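Encapsidation protein (Lactococcus phage asccphi28, PDB 7JQP) probably serves as the ATPase of the phage DNA packaging motor, an ASCE-fold P-loop protein that translocates the viral genome into the capsid. Local coordinates at residues 70-84 with 95-107. Residues are numbered along the deposited sequence; the frame is centred on the assembly and turned at random.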
loop_
_atom_site.group_PDB
_atom_site.type_symbol
_atom_site.label_atom_id
_atom_site.label_comp_id
_atom_site.label_asym_id
_atom_site.label_seq_id
_atom_site.Cartn_x
_atom_site.Cartn_y
_atom_site.Cartn_z
ATOM N N ILE A 70 -4.242 -26.050 -8.798
ATOM C CA ILE A 70 -4.753 -27.339 -9.252
ATOM C C ILE A 70 -5.803 -27.054 -10.319
ATOM O O ILE A 70 -6.743 -26.288 -10.077
ATOM C CB ILE A 70 -5.370 -28.120 -8.080
ATOM C CG1 ILE A 70 -4.326 -28.374 -6.990
ATOM C CG2 ILE A 70 -5.950 -29.438 -8.590
ATOM C CD1 ILE A 70 -4.892 -29.019 -5.734
ATOM N N THR A 71 -5.645 -27.660 -11.493
ATOM C CA THR A 71 -6.489 -27.365 -12.643
ATOM C C THR A 71 -7.246 -28.613 -13.079
ATOM O O THR A 71 -6.857 -29.741 -12.764
ATOM C CB THR A 71 -5.666 -26.819 -13.817
ATOM O OG1 THR A 71 -4.557 -27.687 -14.077
ATOM C CG2 THR A 71 -5.153 -25.418 -13.507
ATOM N N GLU A 72 -8.346 -28.395 -13.808
ATOM C CA GLU A 72 -9.103 -29.525 -14.337
ATOM C C GLU A 72 -8.220 -30.398 -15.220
ATOM O O GLU A 72 -8.291 -31.632 -15.162
ATOM C CB GLU A 72 -10.316 -29.032 -15.130
ATOM C CG GLU A 72 -11.151 -30.160 -15.730
ATOM C CD GLU A 72 -12.206 -29.676 -16.713
ATOM O OE1 GLU A 72 -12.237 -28.463 -17.015
ATOM O OE2 GLU A 72 -12.999 -30.518 -17.187
ATOM N N GLU A 73 -7.377 -29.770 -16.045
ATOM C CA GLU A 73 -6.500 -30.529 -16.929
ATOM C C GLU A 73 -5.494 -31.352 -16.134
ATOM O O GLU A 73 -5.180 -32.487 -16.511
ATOM C CB GLU A 73 -5.783 -29.585 -17.896
ATOM C CG GLU A 73 -4.763 -28.665 -17.241
ATOM C CD GLU A 73 -4.141 -27.684 -18.220
ATOM O OE1 GLU A 73 -4.256 -27.905 -19.446
ATOM O OE2 GLU A 73 -3.542 -26.689 -17.760
HETATM N N MSE A 74 -4.983 -30.804 -15.035
HETATM C CA MSE A 74 -4.048 -31.528 -14.177
HETATM C C MSE A 74 -4.736 -32.773 -13.631
HETATM O O MSE A 74 -4.200 -33.879 -13.688
HETATM C CB MSE A 74 -3.566 -30.643 -13.034
HETATM C CG MSE A 74 -2.314 -31.153 -12.337
HETATM SE SE MSE A 74 -1.533 -29.778 -11.196
HETATM C CE MSE A 74 -2.279 -30.279 -9.468
ATOM N N LEU A 75 -5.940 -32.562 -13.099
ATOM C CA LEU A 75 -6.729 -33.664 -12.563
ATOM C C LEU A 75 -7.034 -34.683 -13.653
ATOM O O LEU A 75 -6.938 -35.896 -13.428
ATOM C CB LEU A 75 -8.018 -33.099 -11.971
ATOM C CG LEU A 75 -7.849 -32.270 -10.696
ATOM C CD1 LEU A 75 -9.077 -31.371 -10.523
ATOM C CD2 LEU A 75 -7.653 -33.106 -9.452
ATOM N N ARG A 76 -7.380 -34.202 -14.850
ATOM C CA ARG A 76 -7.718 -35.091 -15.955
ATOM C C ARG A 76 -6.486 -35.812 -16.487
ATOM O O ARG A 76 -6.566 -36.984 -16.872
ATOM C CB ARG A 76 -8.396 -34.292 -17.070
ATOM C CG ARG A 76 -8.914 -35.126 -18.236
ATOM C CD ARG A 76 -9.708 -34.272 -19.230
ATOM N NE ARG A 76 -8.897 -33.226 -19.854
ATOM C CZ ARG A 76 -8.887 -31.947 -19.481
ATOM N NH1 ARG A 76 -9.648 -31.528 -18.478
ATOM N NH2 ARG A 76 -8.113 -31.083 -20.120
ATOM N N VAL A 77 -5.340 -35.129 -16.525
ATOM C CA VAL A 77 -4.114 -35.757 -17.009
ATOM C C VAL A 77 -3.607 -36.795 -16.018
ATOM O O VAL A 77 -3.288 -37.928 -16.395
ATOM C CB VAL A 77 -3.043 -34.692 -17.296
ATOM C CG1 VAL A 77 -1.687 -35.340 -17.526
ATOM C CG2 VAL A 77 -3.424 -33.884 -18.529
ATOM N N TYR A 78 -3.530 -36.436 -14.736
ATOM C CA TYR A 78 -2.927 -37.345 -13.768
ATOM C C TYR A 78 -3.866 -38.461 -13.332
ATOM O O TYR A 78 -3.394 -39.568 -13.046
ATOM C CB TYR A 78 -2.413 -36.568 -12.563
ATOM C CG TYR A 78 -1.013 -36.065 -12.811
ATOM C CD1 TYR A 78 0.083 -36.809 -12.399
ATOM C CD2 TYR A 78 -0.781 -34.897 -13.527
ATOM C CE1 TYR A 78 1.370 -36.385 -12.647
ATOM C CE2 TYR A 78 0.510 -34.458 -13.774
ATOM C CZ TYR A 78 1.580 -35.213 -13.334
ATOM O OH TYR A 78 2.868 -34.796 -13.578
ATOM N N PHE A 79 -5.179 -38.220 -13.291
ATOM C CA PHE A 79 -6.128 -39.272 -12.946
ATOM C C PHE A 79 -6.804 -39.888 -14.170
ATOM O O PHE A 79 -7.519 -40.886 -14.025
ATOM C CB PHE A 79 -7.199 -38.758 -11.965
ATOM C CG PHE A 79 -6.646 -38.357 -10.622
ATOM C CD1 PHE A 79 -6.345 -39.316 -9.669
ATOM C CD2 PHE A 79 -6.449 -37.023 -10.305
ATOM C CE1 PHE A 79 -5.829 -38.956 -8.438
ATOM C CE2 PHE A 79 -5.941 -36.656 -9.072
ATOM C CZ PHE A 79 -5.633 -37.624 -8.136
ATOM N N GLY A 80 -6.596 -39.322 -15.358
ATOM C CA GLY A 80 -7.112 -39.922 -16.582
ATOM C C GLY A 80 -8.583 -40.287 -16.507
ATOM O O GLY A 80 -9.423 -39.474 -16.107
ATOM N N ASN A 81 -8.908 -41.523 -16.910
ATOM C CA ASN A 81 -10.309 -41.928 -16.960
ATOM C C ASN A 81 -11.001 -41.778 -15.609
ATOM O O ASN A 81 -12.210 -41.525 -15.561
ATOM C CB ASN A 81 -10.485 -43.374 -17.445
ATOM C CG ASN A 81 -10.583 -43.481 -18.954
ATOM O OD1 ASN A 81 -11.004 -42.539 -19.624
ATOM N ND2 ASN A 81 -10.287 -44.661 -19.489
ATOM N N ARG A 82 -10.274 -41.960 -14.505
ATOM C CA ARG A 82 -10.917 -41.873 -13.199
ATOM C C ARG A 82 -11.528 -40.498 -12.949
ATOM O O ARG A 82 -12.403 -40.372 -12.084
ATOM C CB ARG A 82 -9.926 -42.194 -12.079
ATOM C CG ARG A 82 -9.159 -43.487 -12.261
ATOM C CD ARG A 82 -7.905 -43.474 -11.400
ATOM N NE ARG A 82 -8.210 -43.144 -10.008
ATOM C CZ ARG A 82 -7.293 -42.892 -9.079
ATOM N NH1 ARG A 82 -6.005 -42.924 -9.389
ATOM N NH2 ARG A 82 -7.665 -42.603 -7.840
ATOM N N PHE A 83 -11.082 -39.467 -13.667
ATOM C CA PHE A 83 -11.582 -38.114 -13.462
ATOM C C PHE A 83 -12.823 -37.918 -14.327
ATOM O O PHE A 83 -12.807 -38.212 -15.525
ATOM C CB PHE A 83 -10.489 -37.098 -13.809
ATOM C CG PHE A 83 -10.901 -35.662 -13.627
ATOM C CD1 PHE A 83 -11.028 -35.139 -12.351
ATOM C CD2 PHE A 83 -11.131 -34.831 -14.709
ATOM C CE1 PHE A 83 -11.397 -33.826 -12.153
ATOM C CE2 PHE A 83 -11.502 -33.511 -14.516
ATOM C CZ PHE A 83 -11.633 -33.010 -13.236
ATOM N N SER A 84 -13.887 -37.410 -13.713
ATOM C CA SER A 84 -15.181 -37.230 -14.362
ATOM C C SER A 84 -16.019 -36.307 -13.489
ATOM O O SER A 84 -15.657 -36.005 -12.354
ATOM C CB SER A 84 -15.891 -38.564 -14.623
ATOM O OG SER A 84 -15.184 -39.357 -15.562
HETATM N N MSE A 95 -13.890 -25.919 -6.664
HETATM C CA MSE A 95 -13.985 -26.962 -7.690
HETATM C C MSE A 95 -14.671 -28.194 -7.090
HETATM O O MSE A 95 -14.419 -28.538 -5.938
HETATM C CB MSE A 95 -12.603 -27.353 -8.217
HETATM C CG MSE A 95 -11.849 -26.254 -8.946
HETATM SE SE MSE A 95 -9.936 -26.666 -9.123
HETATM C CE MSE A 95 -9.957 -27.932 -10.608
ATOM N N ARG A 96 -15.531 -28.859 -7.860
ATOM C CA ARG A 96 -16.171 -30.102 -7.437
ATOM C C ARG A 96 -16.038 -31.114 -8.565
ATOM O O ARG A 96 -16.273 -30.778 -9.731
ATOM C CB ARG A 96 -17.642 -29.871 -7.068
ATOM C CG ARG A 96 -17.835 -28.833 -5.955
ATOM C CD ARG A 96 -19.302 -28.540 -5.660
ATOM N NE ARG A 96 -19.466 -27.717 -4.461
ATOM C CZ ARG A 96 -19.334 -26.392 -4.429
ATOM N NH1 ARG A 96 -19.030 -25.721 -5.531
ATOM N NH2 ARG A 96 -19.503 -25.738 -3.287
ATOM N N PHE A 97 -15.642 -32.338 -8.224
ATOM C CA PHE A 97 -15.339 -33.357 -9.224
ATOM C C PHE A 97 -15.472 -34.742 -8.599
ATOM O O PHE A 97 -15.737 -34.885 -7.402
ATOM C CB PHE A 97 -13.936 -33.148 -9.812
ATOM C CG PHE A 97 -12.851 -33.034 -8.776
ATOM C CD1 PHE A 97 -12.551 -31.803 -8.220
ATOM C CD2 PHE A 97 -12.132 -34.144 -8.364
ATOM C CE1 PHE A 97 -11.559 -31.677 -7.271
ATOM C CE2 PHE A 97 -11.133 -34.023 -7.413
ATOM C CZ PHE A 97 -10.849 -32.787 -6.865
ATOM N N SER A 98 -15.278 -35.766 -9.432
ATOM C CA SER A 98 -15.395 -37.162 -9.043
ATOM C C SER A 98 -14.129 -37.919 -9.408
ATOM O O SER A 98 -13.657 -37.831 -10.546
ATOM C CB SER A 98 -16.597 -37.819 -9.738
ATOM O OG SER A 98 -16.615 -39.223 -9.538
ATOM N N ILE A 99 -13.590 -38.663 -8.443
ATOM C CA ILE A 99 -12.496 -39.598 -8.686
ATOM C C ILE A 99 -12.905 -40.947 -8.107
ATOM O O ILE A 99 -13.172 -41.053 -6.904
ATOM C CB ILE A 99 -11.163 -39.133 -8.074
ATOM C CG1 ILE A 99 -10.841 -37.704 -8.514
ATOM C CG2 ILE A 99 -10.045 -40.072 -8.502
ATOM C CD1 ILE A 99 -9.526 -37.178 -7.968
ATOM N N ASP A 100 -12.962 -41.971 -8.960
ATOM C CA ASP A 100 -13.316 -43.330 -8.559
ATOM C C ASP A 100 -14.721 -43.412 -7.973
ATOM O O ASP A 100 -15.022 -44.329 -7.200
ATOM C CB ASP A 100 -12.303 -43.895 -7.557
ATOM C CG ASP A 100 -11.001 -44.311 -8.213
ATOM O OD1 ASP A 100 -11.009 -44.579 -9.434
ATOM O OD2 ASP A 100 -9.973 -44.381 -7.506
ATOM N N GLY A 101 -15.592 -42.472 -8.331
ATOM C CA GLY A 101 -16.935 -42.442 -7.802
ATOM C C GLY A 101 -17.083 -41.676 -6.507
ATOM O O GLY A 101 -18.217 -41.426 -6.080
ATOM N N ALA A 102 -15.978 -41.298 -5.873
ATOM C CA ALA A 102 -16.013 -40.522 -4.646
ATOM C C ALA A 102 -16.187 -39.038 -4.955
ATOM O O ALA A 102 -15.914 -38.567 -6.065
ATOM C CB ALA A 102 -14.736 -40.745 -3.834
ATOM N N ILE A 103 -16.655 -38.300 -3.954
ATOM C CA ILE A 103 -16.918 -36.873 -4.087
ATOM C C ILE A 103 -15.742 -36.115 -3.489
ATOM O O ILE A 103 -15.469 -36.224 -2.287
ATOM C CB ILE A 103 -18.221 -36.472 -3.380
ATOM C CG1 ILE A 103 -19.390 -37.314 -3.887
ATOM C CG2 ILE A 103 -18.500 -34.988 -3.594
ATOM C CD1 ILE A 103 -19.611 -38.577 -3.067
ATOM N N HIS A 104 -15.047 -35.345 -4.317
ATOM C CA HIS A 104 -13.925 -34.538 -3.859
ATOM C C HIS A 104 -14.142 -33.098 -4.288
ATOM O O HIS A 104 -14.604 -32.835 -5.403
ATOM C CB HIS A 104 -12.605 -35.079 -4.412
ATOM C CG HIS A 104 -12.346 -36.507 -4.047
ATOM N ND1 HIS A 104 -12.205 -36.928 -2.741
ATOM C CD2 HIS A 104 -12.198 -37.612 -4.816
ATOM C CE1 HIS A 104 -11.986 -38.230 -2.722
ATOM N NE2 HIS A 104 -11.975 -38.669 -3.967
ATOM N N GLU A 105 -13.802 -32.167 -3.402
ATOM C CA GLU A 105 -13.910 -30.740 -3.679
ATOM C C GLU A 105 -12.617 -30.059 -3.257
ATOM O O GLU A 105 -12.117 -30.297 -2.152
ATOM C CB GLU A 105 -15.133 -30.128 -2.974
ATOM C CG GLU A 105 -14.921 -29.618 -1.562
ATOM C CD GLU A 105 -16.042 -28.684 -1.119
ATOM O OE1 GLU A 105 -17.086 -28.637 -1.807
ATOM O OE2 GLU A 105 -15.878 -27.998 -0.089
ATOM N N ILE A 106 -12.084 -29.215 -4.136
ATOM C CA ILE A 106 -10.866 -28.453 -3.881
ATOM C C ILE A 106 -11.285 -27.010 -3.633
ATOM O O ILE A 106 -11.875 -26.365 -4.506
ATOM C CB ILE A 106 -9.889 -28.553 -5.062
ATOM C CG1 ILE A 106 -9.338 -29.978 -5.155
ATOM C CG2 ILE A 106 -8.779 -27.517 -4.908
ATOM C CD1 ILE A 106 -8.429 -30.215 -6.341
ATOM N N LYS A 107 -10.982 -26.508 -2.446
ATOM C CA LYS A 107 -11.308 -25.153 -2.018
ATOM C C LYS A 107 -10.025 -24.416 -1.680
ATOM O O LYS A 107 -9.200 -24.922 -0.914
ATOM C CB LYS A 107 -12.253 -25.219 -0.815
ATOM C CG LYS A 107 -12.608 -23.902 -0.160
ATOM C CD LYS A 107 -13.296 -24.154 1.192
ATOM C CE LYS A 107 -14.414 -25.189 1.075
ATOM N NZ LYS A 107 -15.221 -25.287 2.326
#
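Leu75 and Phe79 of helix 72-79 rest on Phe97 and Ile99 of strand 94-99, the middle one of three antiparallel strands (83-89, 94-99 and 102-109) at one margin of the large mixed sheet of this ASCE-fold ATPase. The helix runs almost parallel to strand 95-99, with the axes 10.9 Å apart. Leu75 CD1 sits over one face of the Phe97 ring, 4.2 Å from its centroid. The backbone O of His104 covers the opposite face, so the ring is held between helix and sheet. Phe97 CG stands between N and C of its own backbone, chi1 52°, which leaves the ring in this position. Leu75 CD1 also meets Met95 CE tip to tip at 3.6 Å. One turn along the helix from Leu75, the Phe79 ring takes Ile99 CD1 over its centre, 3.8 Å from the centroid, a clear CH-pi contact. The Phe83 and Phe97 rings meet obliquely, planes at 46°, with Phe83 CE1 against Phe97 CB. Just before the helix, Ile70 CG2 packs against Ile106 CD1. Phe45 of helix 32-46 packs on Leu75 and Phe115 of strand 112-115 on Phe97, joining the contact to a neighbouring helix and to the next part of the sheet.

After the helix the chain turns into strand 83-89, the outermost strand within the chain. Ser84 and Ser98 form an antiparallel hydrogen-bonded pair, bonded both ways between N and O, with Ser98 N to Ser84 O at 3.0 Å. The type I' turn from Ile99 to Ala102 carries Asp100 to Arg82. Guanidinium and carboxylate planes are only 14° apart, yet both bonds of this salt bridge are weak and bent: Arg82 NE faces Asp100 OD1, and Arg82 NH2 lies 2.9 Å from Asp100 OD2.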